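Local coordinates for protein DNA-(apurinic or apyrimidinic site) endonuclease 2 (Xenopus laevis, PDB 6WCD) that cuts the DNA backbone beside abasic sites as a weak endonuclease and trims DNA 3' ends as a magnesium- or manganese-dependent 3'-5' exonuclease in DNA repair, at residues N185-P190 against P206-L211; N212-D217 against G237-S242; V141-A146 against L158-L163; A253-C258 against R271-L276; T137-Y142 against V178-D183. All blocks are in the same frame, centred on the assembly; numbering follows the deposited sequence.

Contact 1. Residues N185-P190 against P206-L211; sequences NTSHRP and PGRQWL. With BU1 (1,4-butanediol), chain G.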
# COMPACT_ATOMS: atom_id res chain seq x y z
N ASN A 185 5.12 0.33 8.81
CA ASN A 185 6.11 -0.20 9.72
C ASN A 185 6.56 0.82 10.77
O ASN A 185 7.68 0.78 11.25
CB ASN A 185 7.32 -0.75 8.94
CG ASN A 185 8.05 -1.80 9.69
OD1 ASN A 185 7.45 -2.50 10.51
ND2 ASN A 185 9.35 -1.91 9.46
N THR A 186 5.66 1.74 11.14
CA THR A 186 5.81 2.63 12.30
C THR A 186 4.41 2.83 12.87
O THR A 186 3.46 3.05 12.10
CB THR A 186 6.35 3.99 11.91
OG1 THR A 186 7.71 3.87 11.45
CG2 THR A 186 6.39 4.92 13.11
N SER A 187 4.26 2.74 14.21
CA SER A 187 3.01 3.09 14.83
C SER A 187 3.07 4.56 15.21
O SER A 187 4.11 5.08 15.56
CB SER A 187 2.72 2.23 16.05
OG SER A 187 3.75 2.44 16.99
N HIS A 188 1.94 5.24 15.17
CA HIS A 188 2.00 6.70 15.25
C HIS A 188 1.97 7.24 16.68
O HIS A 188 2.89 7.99 17.08
CB HIS A 188 0.84 7.27 14.44
CG HIS A 188 0.86 8.75 14.32
ND1 HIS A 188 -0.28 9.48 14.02
CD2 HIS A 188 1.86 9.65 14.49
CE1 HIS A 188 0.03 10.77 14.01
NE2 HIS A 188 1.32 10.90 14.29
N ARG A 189 0.96 6.87 17.45
CA ARG A 189 0.73 7.40 18.79
C ARG A 189 0.62 6.29 19.81
O ARG A 189 0.51 5.12 19.45
CB ARG A 189 -0.55 8.26 18.79
CG ARG A 189 -0.36 9.53 17.94
CD ARG A 189 -1.02 10.72 18.52
NE ARG A 189 -0.84 11.91 17.67
CZ ARG A 189 -1.75 12.37 16.82
NH1 ARG A 189 -2.92 11.77 16.67
NH2 ARG A 189 -1.48 13.46 16.10
N PRO A 190 0.73 6.61 21.09
CA PRO A 190 0.68 5.58 22.14
C PRO A 190 -0.51 4.64 22.03
O PRO A 190 -0.37 3.44 22.30
CB PRO A 190 0.63 6.41 23.44
CG PRO A 190 1.41 7.60 23.09
CD PRO A 190 0.98 7.94 21.69
N PRO A 206 12.86 8.56 14.77
CA PRO A 206 12.87 9.33 13.50
C PRO A 206 11.76 8.94 12.52
O PRO A 206 11.31 9.80 11.75
CB PRO A 206 14.27 9.04 12.91
CG PRO A 206 14.70 7.79 13.55
CD PRO A 206 14.12 7.81 14.94
N GLY A 207 11.27 7.70 12.56
CA GLY A 207 10.16 7.33 11.71
C GLY A 207 8.88 7.98 12.19
O GLY A 207 8.03 8.40 11.40
N ARG A 208 8.73 8.08 13.52
CA ARG A 208 7.55 8.71 14.07
C ARG A 208 7.60 10.21 13.88
O ARG A 208 6.57 10.83 13.59
CB ARG A 208 7.43 8.33 15.55
CG ARG A 208 6.20 8.77 16.18
CD ARG A 208 6.10 8.11 17.55
NE ARG A 208 5.88 6.68 17.40
CZ ARG A 208 6.58 5.70 17.95
NH1 ARG A 208 7.63 5.93 18.75
NH2 ARG A 208 6.23 4.46 17.70
N GLN A 209 8.79 10.80 13.94
CA GLN A 209 8.90 12.21 13.58
C GLN A 209 8.46 12.41 12.14
O GLN A 209 7.81 13.42 11.81
CB GLN A 209 10.34 12.71 13.78
CG GLN A 209 10.76 12.77 15.23
CD GLN A 209 12.24 13.15 15.38
OE1 GLN A 209 13.00 13.13 14.41
NE2 GLN A 209 12.64 13.48 16.60
N TRP A 210 8.87 11.51 11.26
CA TRP A 210 8.46 11.62 9.86
C TRP A 210 6.95 11.58 9.73
O TRP A 210 6.34 12.44 9.07
CB TRP A 210 9.11 10.51 9.02
CG TRP A 210 8.56 10.54 7.63
CD1 TRP A 210 8.87 11.44 6.68
CD2 TRP A 210 7.54 9.73 7.13
NE1 TRP A 210 8.12 11.21 5.56
CE2 TRP A 210 7.26 10.18 5.81
CE3 TRP A 210 6.82 8.64 7.62
CZ2 TRP A 210 6.32 9.56 5.01
CZ3 TRP A 210 5.89 8.04 6.82
CH2 TRP A 210 5.63 8.51 5.52
N LEU A 211 6.32 10.61 10.38
CA LEU A 211 4.87 10.48 10.30
C LEU A 211 4.18 11.71 10.87
O LEU A 211 3.16 12.17 10.32
CB LEU A 211 4.42 9.25 11.09
CG LEU A 211 3.85 8.04 10.41
CD1 LEU A 211 3.13 7.20 11.44
CD2 LEU A 211 2.95 8.36 9.23
C1 BU1 G . 9.78 2.38 13.57
C2 BU1 G . 10.25 3.77 13.11
C3 BU1 G . 11.52 3.72 12.25
C4 BU1 G . 12.65 4.57 12.85
O5 BU1 G . 9.10 2.49 14.79
O6 BU1 G . 13.87 3.89 12.67

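Contact 2. Residues N212-D217 against G237-S242; sequences NQFLGD and GLFYDS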
# COMPACT_ATOMS: atom_id res chain seq x y z
N ASN A 212 4.67 12.23 12.02
CA ASN A 212 4.06 13.37 12.65
C ASN A 212 3.97 14.55 11.70
O ASN A 212 3.00 15.32 11.75
CB ASN A 212 4.83 13.80 13.89
CG ASN A 212 4.68 12.85 15.09
OD1 ASN A 212 3.70 12.15 15.22
ND2 ASN A 212 5.66 12.89 16.00
N GLN A 213 5.01 14.79 10.88
CA GLN A 213 4.95 15.92 9.96
C GLN A 213 4.27 15.58 8.65
O GLN A 213 3.78 16.50 7.97
CB GLN A 213 6.35 16.51 9.71
CG GLN A 213 7.35 15.55 9.15
CD GLN A 213 7.26 15.42 7.64
OE1 GLN A 213 7.14 16.41 6.91
NE2 GLN A 213 7.35 14.20 7.18
N PHE A 214 4.17 14.30 8.30
CA PHE A 214 3.51 13.91 7.07
C PHE A 214 1.99 13.96 7.22
O PHE A 214 1.27 14.33 6.26
CB PHE A 214 3.97 12.49 6.68
CG PHE A 214 3.47 12.04 5.36
CD1 PHE A 214 3.81 12.71 4.20
CD2 PHE A 214 2.69 10.93 5.27
CE1 PHE A 214 3.35 12.32 2.98
CE2 PHE A 214 2.22 10.51 4.03
CZ PHE A 214 2.57 11.20 2.91
N LEU A 215 1.51 13.66 8.41
CA LEU A 215 0.07 13.61 8.68
C LEU A 215 -0.40 14.92 9.28
O LEU A 215 0.29 15.55 10.07
CB LEU A 215 -0.26 12.47 9.64
CG LEU A 215 0.09 11.07 9.16
CD1 LEU A 215 -0.25 10.06 10.22
CD2 LEU A 215 -0.65 10.74 7.90
N GLY A 216 -1.61 15.30 8.90
CA GLY A 216 -2.28 16.39 9.54
C GLY A 216 -3.21 15.91 10.62
O GLY A 216 -3.54 14.74 10.75
N ASP A 217 -3.65 16.84 11.45
CA ASP A 217 -4.60 16.52 12.49
C ASP A 217 -5.96 17.08 12.11
O ASP A 217 -6.10 18.31 11.94
CB ASP A 217 -4.13 17.09 13.82
CG ASP A 217 -4.72 16.35 15.00
OD1 ASP A 217 -5.96 16.23 15.07
OD2 ASP A 217 -3.93 15.87 15.84
N GLY A 237 0.61 18.49 7.99
CA GLY A 237 0.64 17.54 6.91
C GLY A 237 -0.61 17.60 6.05
O GLY A 237 -1.69 18.05 6.45
N LEU A 238 -0.46 17.07 4.85
CA LEU A 238 -1.47 17.12 3.81
C LEU A 238 -2.33 15.87 3.78
O LEU A 238 -3.32 15.84 3.03
CB LEU A 238 -0.80 17.29 2.46
CG LEU A 238 0.04 18.57 2.35
CD1 LEU A 238 0.83 18.53 1.06
CD2 LEU A 238 -0.85 19.79 2.42
N PHE A 239 -1.99 14.86 4.56
CA PHE A 239 -2.67 13.55 4.57
C PHE A 239 -3.28 13.28 5.93
O PHE A 239 -2.74 13.67 6.96
CB PHE A 239 -1.66 12.46 4.18
CG PHE A 239 -1.29 12.49 2.73
CD1 PHE A 239 -0.27 13.31 2.25
CD2 PHE A 239 -2.02 11.78 1.83
CE1 PHE A 239 -0.02 13.36 0.84
CE2 PHE A 239 -1.76 11.82 0.47
CZ PHE A 239 -0.78 12.65 -0.02
N TYR A 240 -4.43 12.61 5.94
CA TYR A 240 -5.04 12.16 7.17
C TYR A 240 -4.95 10.63 7.26
O TYR A 240 -5.16 9.92 6.27
CB TYR A 240 -6.53 12.52 7.24
CG TYR A 240 -6.90 13.94 7.50
CD1 TYR A 240 -5.99 14.84 8.05
CD2 TYR A 240 -8.20 14.38 7.27
CE1 TYR A 240 -6.35 16.13 8.31
CE2 TYR A 240 -8.58 15.67 7.54
CZ TYR A 240 -7.65 16.55 8.06
OH TYR A 240 -8.01 17.85 8.32
N ASP A 241 -4.74 10.16 8.48
CA ASP A 241 -4.90 8.76 8.89
C ASP A 241 -6.39 8.45 8.97
O ASP A 241 -7.08 8.87 9.91
CB ASP A 241 -4.21 8.59 10.23
CG ASP A 241 -4.24 7.18 10.78
OD1 ASP A 241 -4.97 6.30 10.30
OD2 ASP A 241 -3.51 6.96 11.79
N SER A 242 -6.93 7.78 7.96
CA SER A 242 -8.39 7.72 7.86
C SER A 242 -8.99 6.94 9.01
O SER A 242 -10.09 7.24 9.44
CB SER A 242 -8.80 7.12 6.50
OG SER A 242 -8.43 5.73 6.32
O HOH W 1 2.02 15.87 4.08
O HOH W 2 -4.26 12.11 10.61

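Contact 3. Residues V141-A146 against L158-L163; sequences VYCPRA and LRFYHL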
# COMPACT_ATOMS: atom_id res chain seq x y z
N VAL A 141 2.30 0.56 -0.60
CA VAL A 141 3.70 0.51 -0.13
C VAL A 141 3.92 -0.54 0.94
O VAL A 141 3.07 -0.80 1.80
CB VAL A 141 4.20 1.86 0.39
CG1 VAL A 141 4.19 2.89 -0.69
CG2 VAL A 141 3.36 2.40 1.56
N TYR A 142 5.10 -1.18 0.89
CA TYR A 142 5.62 -2.07 1.91
C TYR A 142 6.92 -1.47 2.39
O TYR A 142 7.96 -1.67 1.77
CB TYR A 142 5.81 -3.50 1.37
CG TYR A 142 6.39 -4.52 2.33
CD1 TYR A 142 5.99 -4.58 3.65
CD2 TYR A 142 7.38 -5.39 1.93
CE1 TYR A 142 6.55 -5.50 4.55
CE2 TYR A 142 7.93 -6.31 2.80
CZ TYR A 142 7.52 -6.37 4.11
OH TYR A 142 8.09 -7.28 4.98
N CYS A 143 6.89 -0.71 3.47
CA CYS A 143 8.06 0.06 3.89
C CYS A 143 9.10 -0.89 4.49
O CYS A 143 8.77 -1.96 5.02
CB CYS A 143 7.61 1.13 4.85
SG CYS A 143 6.59 2.43 4.03
N PRO A 144 10.37 -0.54 4.39
CA PRO A 144 11.43 -1.38 4.92
C PRO A 144 11.50 -1.35 6.43
O PRO A 144 10.80 -0.60 7.13
CB PRO A 144 12.71 -0.74 4.35
CG PRO A 144 12.26 0.32 3.41
CD PRO A 144 10.89 0.64 3.65
N ARG A 145 12.37 -2.21 6.90
CA ARG A 145 12.57 -2.29 8.30
C ARG A 145 14.04 -2.08 8.59
O ARG A 145 14.92 -2.48 7.84
CB ARG A 145 12.15 -3.66 8.83
N ALA A 146 14.31 -1.46 9.73
CA ALA A 146 15.65 -1.34 10.28
C ALA A 146 16.08 -2.71 10.80
O ALA A 146 15.24 -3.57 11.12
CB ALA A 146 15.70 -0.31 11.39
N LEU A 158 14.50 5.41 6.32
CA LEU A 158 14.17 6.84 6.43
C LEU A 158 14.21 7.50 5.05
O LEU A 158 13.37 8.35 4.75
CB LEU A 158 15.12 7.51 7.42
CG LEU A 158 15.04 6.92 8.84
CD1 LEU A 158 16.12 7.49 9.73
CD2 LEU A 158 13.69 7.25 9.44
N ARG A 159 15.16 7.08 4.21
CA ARG A 159 15.20 7.61 2.83
C ARG A 159 14.01 7.16 2.02
O ARG A 159 13.48 7.93 1.21
CB ARG A 159 16.52 7.22 2.19
CG ARG A 159 17.73 7.88 2.88
CD ARG A 159 17.77 9.35 2.66
NE ARG A 159 18.29 9.62 1.32
CZ ARG A 159 18.63 10.82 0.91
NH1 ARG A 159 18.38 11.87 1.67
NH2 ARG A 159 19.23 10.95 -0.27
N PHE A 160 13.51 5.94 2.25
CA PHE A 160 12.29 5.49 1.59
C PHE A 160 11.10 6.35 1.98
O PHE A 160 10.32 6.74 1.13
CB PHE A 160 12.05 4.02 1.92
CG PHE A 160 10.95 3.39 1.15
CD1 PHE A 160 9.64 3.40 1.61
CD2 PHE A 160 11.20 2.76 -0.05
CE1 PHE A 160 8.61 2.79 0.86
CE2 PHE A 160 10.18 2.16 -0.80
CZ PHE A 160 8.90 2.18 -0.33
N TYR A 161 10.96 6.65 3.28
CA TYR A 161 9.93 7.55 3.72
C TYR A 161 10.03 8.92 3.05
O TYR A 161 9.01 9.47 2.63
CB TYR A 161 10.03 7.74 5.21
CG TYR A 161 9.56 6.62 6.10
CD1 TYR A 161 8.63 5.70 5.70
CD2 TYR A 161 9.99 6.56 7.42
CE1 TYR A 161 8.16 4.72 6.60
CE2 TYR A 161 9.52 5.59 8.31
CZ TYR A 161 8.59 4.68 7.88
OH TYR A 161 8.11 3.73 8.82
N HIS A 162 11.25 9.44 2.91
CA HIS A 162 11.39 10.76 2.30
C HIS A 162 11.03 10.69 0.82
O HIS A 162 10.33 11.58 0.31
CB HIS A 162 12.83 11.24 2.49
CG HIS A 162 13.09 12.62 1.99
ND1 HIS A 162 12.34 13.71 2.37
CD2 HIS A 162 14.07 13.10 1.19
CE1 HIS A 162 12.82 14.80 1.80
NE2 HIS A 162 13.87 14.46 1.07
N LEU A 163 11.41 9.63 0.14
CA LEU A 163 10.99 9.47 -1.26
C LEU A 163 9.47 9.32 -1.40
O LEU A 163 8.86 9.88 -2.33
CB LEU A 163 11.71 8.26 -1.88
CG LEU A 163 11.43 7.96 -3.36
CD1 LEU A 163 11.92 9.14 -4.16
CD2 LEU A 163 12.17 6.66 -3.74

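Contact 4. Residues A253-C258 against R271-L276; sequences AFTCWC and RIDYIL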
# COMPACT_ATOMS: atom_id res chain seq x y z
N ALA A 253 -6.69 -1.29 18.72
CA ALA A 253 -7.04 -1.46 17.34
C ALA A 253 -5.76 -1.79 16.58
O ALA A 253 -5.25 -0.99 15.81
CB ALA A 253 -7.66 -0.19 16.79
N PHE A 254 -5.28 -3.00 16.77
CA PHE A 254 -4.02 -3.39 16.18
C PHE A 254 -4.19 -4.15 14.87
O PHE A 254 -5.27 -4.67 14.57
CB PHE A 254 -3.21 -4.24 17.16
CG PHE A 254 -3.04 -3.58 18.53
CD1 PHE A 254 -2.83 -2.21 18.64
CD2 PHE A 254 -3.10 -4.34 19.66
CE1 PHE A 254 -2.68 -1.60 19.88
CE2 PHE A 254 -2.93 -3.75 20.92
CZ PHE A 254 -2.71 -2.38 21.01
N THR A 255 -3.14 -4.14 14.04
CA THR A 255 -3.15 -4.80 12.75
C THR A 255 -2.07 -5.85 12.59
O THR A 255 -2.00 -6.51 11.54
CB THR A 255 -3.04 -3.80 11.61
OG1 THR A 255 -1.78 -3.11 11.65
CG2 THR A 255 -4.17 -2.82 11.66
N CYS A 256 -1.17 -5.98 13.57
CA CYS A 256 -0.00 -6.83 13.44
C CYS A 256 0.33 -7.43 14.77
O CYS A 256 0.43 -6.69 15.78
CB CYS A 256 1.18 -6.04 12.89
SG CYS A 256 2.70 -7.05 12.64
N TRP A 257 0.57 -8.76 14.78
CA TRP A 257 0.94 -9.53 15.97
C TRP A 257 2.01 -10.53 15.52
O TRP A 257 1.84 -11.22 14.50
CB TRP A 257 -0.24 -10.30 16.56
CG TRP A 257 -1.50 -9.51 16.80
CD1 TRP A 257 -1.91 -8.99 17.96
CD2 TRP A 257 -2.48 -9.15 15.81
NE1 TRP A 257 -3.11 -8.33 17.80
CE2 TRP A 257 -3.46 -8.40 16.46
CE3 TRP A 257 -2.60 -9.40 14.45
CZ2 TRP A 257 -4.56 -7.91 15.82
CZ3 TRP A 257 -3.74 -8.90 13.79
CH2 TRP A 257 -4.66 -8.15 14.46
N CYS A 258 3.04 -10.71 16.33
CA CYS A 258 4.07 -11.63 15.90
C CYS A 258 3.56 -13.07 15.85
O CYS A 258 2.69 -13.46 16.58
CB CYS A 258 5.32 -11.51 16.74
SG CYS A 258 5.07 -12.00 18.47
N ARG A 271 -0.55 -1.18 15.62
CA ARG A 271 -1.22 -0.73 14.39
C ARG A 271 -0.16 -0.08 13.48
O ARG A 271 0.34 1.01 13.80
CB ARG A 271 -2.36 0.24 14.66
CG ARG A 271 -3.18 0.53 13.34
CD ARG A 271 -4.40 1.41 13.59
NE ARG A 271 -3.99 2.74 13.99
CZ ARG A 271 -3.96 3.81 13.20
NH1 ARG A 271 -4.37 3.75 11.95
NH2 ARG A 271 -3.48 4.94 13.69
N ILE A 272 0.20 -0.76 12.39
CA ILE A 272 1.24 -0.28 11.47
C ILE A 272 0.75 -0.31 10.02
O ILE A 272 1.56 -0.00 9.11
CB ILE A 272 2.57 -1.06 11.62
CG1 ILE A 272 2.35 -2.57 11.41
CG2 ILE A 272 3.24 -0.71 12.96
CD1 ILE A 272 3.65 -3.34 11.31
N ASP A 273 -0.49 -0.64 9.80
CA ASP A 273 -1.13 -0.64 8.49
C ASP A 273 -2.17 0.47 8.43
O ASP A 273 -3.03 0.59 9.31
CB ASP A 273 -1.75 -2.00 8.29
CG ASP A 273 -0.70 -3.11 8.32
OD1 ASP A 273 0.06 -3.25 7.29
OD2 ASP A 273 -0.56 -3.85 9.33
N TYR A 274 -2.08 1.27 7.38
CA TYR A 274 -2.80 2.50 7.26
C TYR A 274 -3.46 2.64 5.91
O TYR A 274 -3.02 2.09 4.90
CB TYR A 274 -1.85 3.70 7.40
CG TYR A 274 -1.10 3.83 8.68
CD1 TYR A 274 -1.49 4.73 9.63
CD2 TYR A 274 0.07 3.14 8.90
CE1 TYR A 274 -0.78 4.93 10.79
CE2 TYR A 274 0.76 3.29 10.07
CZ TYR A 274 0.36 4.20 10.99
OH TYR A 274 1.05 4.45 12.16
N ILE A 275 -4.54 3.45 5.90
CA ILE A 275 -5.11 4.02 4.68
C ILE A 275 -5.07 5.52 4.86
O ILE A 275 -5.85 6.11 5.63
CB ILE A 275 -6.53 3.50 4.37
CG1 ILE A 275 -6.46 1.99 4.19
CG2 ILE A 275 -7.07 4.23 3.15
CD1 ILE A 275 -7.82 1.31 4.04
N LEU A 276 -4.11 6.18 4.23
CA LEU A 276 -3.92 7.62 4.33
C LEU A 276 -4.52 8.26 3.10
O LEU A 276 -4.44 7.72 2.00
CB LEU A 276 -2.42 7.96 4.43
CG LEU A 276 -1.62 7.19 5.47
CD1 LEU A 276 -0.17 7.64 5.28
CD2 LEU A 276 -2.15 7.40 6.85

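Contact 5. Residues T137-Y142 against V178-D183; sequences TVINVY and VIILGD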
# COMPACT_ATOMS: atom_id res chain seq x y z
N THR A 137 -5.08 8.62 -7.22
CA THR A 137 -3.89 7.79 -7.31
C THR A 137 -3.73 7.01 -6.02
O THR A 137 -3.73 7.59 -4.94
CB THR A 137 -2.65 8.64 -7.58
OG1 THR A 137 -2.83 9.36 -8.79
CG2 THR A 137 -1.43 7.75 -7.79
N VAL A 138 -3.60 5.68 -6.13
CA VAL A 138 -3.42 4.76 -5.03
C VAL A 138 -1.96 4.32 -5.00
O VAL A 138 -1.45 3.75 -5.99
CB VAL A 138 -4.37 3.56 -5.21
CG1 VAL A 138 -4.12 2.54 -4.16
CG2 VAL A 138 -5.80 4.00 -5.20
N ILE A 139 -1.27 4.60 -3.90
CA ILE A 139 0.12 4.27 -3.72
C ILE A 139 0.18 3.17 -2.68
O ILE A 139 -0.07 3.44 -1.51
CB ILE A 139 0.90 5.49 -3.25
CG1 ILE A 139 0.65 6.67 -4.18
CG2 ILE A 139 2.39 5.16 -3.18
CD1 ILE A 139 1.44 7.96 -3.81
N ASN A 140 0.54 1.98 -3.11
CA ASN A 140 0.53 0.75 -2.30
C ASN A 140 1.98 0.48 -1.90
O ASN A 140 2.81 0.21 -2.77
CB ASN A 140 -0.06 -0.38 -3.14
CG ASN A 140 0.04 -1.74 -2.51
OD1 ASN A 140 0.43 -1.84 -1.36
ND2 ASN A 140 -0.30 -2.77 -3.26
N VAL A 141 2.30 0.56 -0.60
CA VAL A 141 3.70 0.51 -0.13
C VAL A 141 3.92 -0.54 0.94
O VAL A 141 3.07 -0.80 1.80
CB VAL A 141 4.20 1.86 0.39
CG1 VAL A 141 4.19 2.89 -0.69
CG2 VAL A 141 3.36 2.40 1.56
N TYR A 142 5.10 -1.18 0.89
CA TYR A 142 5.62 -2.07 1.91
C TYR A 142 6.92 -1.47 2.39
O TYR A 142 7.96 -1.67 1.77
CB TYR A 142 5.81 -3.50 1.37
CG TYR A 142 6.39 -4.52 2.33
CD1 TYR A 142 5.99 -4.58 3.65
CD2 TYR A 142 7.38 -5.39 1.93
CE1 TYR A 142 6.55 -5.50 4.55
CE2 TYR A 142 7.93 -6.31 2.80
CZ TYR A 142 7.52 -6.37 4.11
OH TYR A 142 8.09 -7.28 4.98
N VAL A 178 -5.08 11.50 -3.61
CA VAL A 178 -4.05 10.49 -3.36
C VAL A 178 -4.39 9.69 -2.11
O VAL A 178 -4.68 10.25 -1.06
CB VAL A 178 -2.63 11.08 -3.23
CG1 VAL A 178 -1.59 10.00 -2.88
CG2 VAL A 178 -2.24 11.82 -4.48
N ILE A 179 -4.34 8.36 -2.24
CA ILE A 179 -4.36 7.46 -1.09
C ILE A 179 -3.02 6.77 -1.01
O ILE A 179 -2.50 6.31 -2.03
CB ILE A 179 -5.49 6.42 -1.21
CG1 ILE A 179 -6.81 7.03 -0.93
CG2 ILE A 179 -5.22 5.24 -0.27
CD1 ILE A 179 -8.01 6.10 -1.27
N ILE A 180 -2.44 6.74 0.17
CA ILE A 180 -1.24 5.95 0.48
C ILE A 180 -1.71 4.87 1.42
O ILE A 180 -2.24 5.18 2.50
CB ILE A 180 -0.12 6.76 1.12
CG1 ILE A 180 0.32 7.91 0.24
CG2 ILE A 180 1.08 5.79 1.38
CD1 ILE A 180 1.12 8.93 0.96
N LEU A 181 -1.55 3.61 1.05
CA LEU A 181 -1.93 2.55 1.95
C LEU A 181 -0.90 1.47 2.02
O LEU A 181 -0.09 1.29 1.09
CB LEU A 181 -3.27 2.01 1.58
CG LEU A 181 -3.41 1.21 0.30
CD1 LEU A 181 -4.89 0.98 0.05
CD2 LEU A 181 -2.90 1.84 -0.90
N GLY A 182 -0.87 0.79 3.13
CA GLY A 182 0.00 -0.35 3.25
C GLY A 182 0.67 -0.37 4.58
O GLY A 182 0.16 0.17 5.56
N ASP A 183 1.79 -1.08 4.63
CA ASP A 183 2.52 -1.40 5.84
C ASP A 183 3.59 -0.34 5.97
O ASP A 183 4.62 -0.38 5.26
CB ASP A 183 3.11 -2.79 5.81
CG ASP A 183 3.90 -3.15 7.04
OD1 ASP A 183 4.15 -2.26 7.94
OD2 ASP A 183 4.31 -4.35 7.15

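Contact 1. Residues N185-P190 against P206-L211
Arg208, on the first turn of helix 206-214, reaches across to the backbone of the loop 185-190 at Ser187 and His188. From CB, which lies 4.3 Å from Thr186 CG2, the chain runs out with CG anti to the backbone N (chi1 -173°); CG and CD then pass the carbonyl of His188, CD at 3.2 Å from His188 O. A bend at chi3 (-69°) brings NE round to Ser187 O. There NE and NH2 approach side-on and converge on that one acceptor, with NE at 3.0 Å from Ser187 O and NH2 at 3.1 Å from it. That oxygen lies in the guanidinium plane, and both nitrogens come from the same face of the carbonyl. NH2 adds a weak bond to Ser187 OG, while NH1 turns to the carbonyl of Phe202. A methionine in place of Arg208 would probably leave Ser187 O without its two donors and the loop freer to shift. One turn further along the helix, Leu211 CD1 packs on His188 CB at 3.8 Å. Thr186 OG1 bonds to Tyr161 OH, and a 1,4-butanediol lies between Thr186 and Gly207. Asn185, at the start of this loop, is a predicted magnesium ligand and, by similarity, stabilises the transition state. Because the guanidinium is held mainly by a main-chain oxygen, Ser187 O, its grip probably depends more on the path of the loop than on its side chains.

Contact 2. Residues N212-D217 against G237-S242
Phe214 lays the end of its ring, CZ and CE1, against the CD1 side of Phe239, in an offset pair whose planes are 18° apart and whose centroids are separated by 5.0 Å. The rings are slid so far that they barely overlap; the closest atoms are Phe214 CZ and Phe239 CD1, at 3.6 Å. The pair sits where helix 206-214 of this DNase I-like domain ends and its chain meets strand 239-241 in a single beta bridge, Leu215 with Phe239. CG of Phe214 stands anti to the backbone N (chi1 -174°), which sends it off the helix toward Phe239; the ring also touches Ile180 of strand 177-181 and stacks on Trp210. An alanine in place of Phe214 would probably open a gap beside Phe239 and leave that ring freer to turn. Leu215 CD2 packs on Phe239 CB at 4.2 Å. Gly216 and Gly237 let the backbones come close, their CA atoms 4.1 Å apart; a CB on Gly237 would run into Phe214 O. One water joins Phe214 O to Leu238 N, and another joins Gly216 O to Asp241 N. At the bridge, Gly216 N donates to Phe239 O over 2.8 Å, with an N-H...O angle of 168°.

Contact 3. Residues V141-A146 against L158-L163
Pro144 sets its ring over one face of Phe160, where helix 152-173 of a beta-alpha-beta unit packs against the loop that leaves strand 133-142. The bump is Pro144 CD, a CH-pi contact 4.0 Å from the centroid of the Phe160 ring; CG beside it reaches back over Phe160 CB. In Phe160, CG stands anti to the backbone N (chi1 -172°), which carries it off the helix toward Pro144. The second bump is the sulfur of Cys143, which drops into the hollow between Phe160 and Tyr161, neighbours on the helix. It meets Phe160 obliquely and Tyr161 at the ring edge, a pair of sulfur-aromatic contacts. Tyr161 thus forms one wall of the hollow, while its hydroxyl bonds to Val184 O and its ring stacks on Trp210; Leu113 of helix 107-114 also touches Phe160. CB of Tyr142, an active-site residue by similarity, points away from the helix. In the hollow, Cys143 SG is 3.8 Å from both Phe160 CE1 and Tyr161 CE1.

Contact 4. Residues A253-C258 against R271-L276
Thr255 and Asp273 form the tight part of this contact: OG1 of Thr255 donates to OD2 of Asp273 at 2.7 Å, using the anti lone pair of that oxygen. The same hydroxyl accepts from Ile272 N, at 3.2 Å, with an N-H...O angle of 162°, so one small side chain ties down both a carboxylate and the backbone before it. In Thr255, chi1 of 64° turns OG1 toward Asp273, while CG2 rests on Arg271 CG. Asp273 OD2 also hydrogen-bonds with His300 ND1; by similarity Asp273 is important for catalysis, and Thr255 probably helps to position it. The looser part is the partly exposed edge, where Cys256 CB meets Ile272 CG1 at 3.9 Å without a polar bond. At the other end Ala253 O lies 3.3 Å from Arg271 CB, buried and with no polar partner. Arg271 forms salt bridges to Asp241 and Asp192. Thr255 and Cys256 make a classic beta bulge opposite Thr270, and Thr255 also touches Val303 of strand 303-307, in the six-stranded sheet.

Contact 5. Residues T137-Y142 against V178-D183
The Tyr142 ring and the Asp183 carboxylate lie side by side and point the same way, their planes 50° apart. Asp183 OD2 sits at the ring edge, in its plane, 3.6 Å from Tyr142 CE1, and bonds to Asn7 ND2. Asp183 is an experimentally established proton donor/acceptor, and Tyr142 is catalytic by similarity. The two sit at one end of the parallel pairing of strands 133-142 and 177-181, in a beta-alpha-beta unit whose crossover is helix 152-173. The strands exchange five backbone bonds, from Ile179 N to Thr137 O through to Asp183 N to Val141 O, the last the most bent at 143°. On the face of Val138, Asn140 and Leu181, Val138 CG1 meets Leu181 CD2 at 3.6 Å; strands 2-7 and 29-33 of the six-stranded sheet pack there. On the opposite face Ile139 CD1 reaches Val178 CG1 at 3.8 Å. Separately, Val141 CG2 touches Ile180 CG2 at 4.1 Å. Gly182, where the chain turns a corner, would clash with Val141 O if it bore a CB.

Overall arrangement
Contact 5 lies nearest the middle of the chain, its centre about 4 Å from the chain centre; contacts 1, 3 and 4 lie toward its Tyr142 and Asp183 end, while contact 2 packs beside Val178 and Ile180. Contacts 3 and 5 start from the same strand, 133-142, and share Val141 and Tyr142; contact 1 follows contact 5 directly in sequence, and contacts 2 and 4 come later. Contacts 1 and 2 both use helix 206-214, with centres about 11 Å apart, and contacts 2 and 4 meet through neighbouring strands 239-241 and 269-278. Strand 269-278 also pairs with 177-181, tying contact 4 to contact 5. Contacts 1, 3, 4 and 5 hold Asn185, Tyr142, Asp273 and Asp183, consistent with one active site; contact 2 lies apart from it.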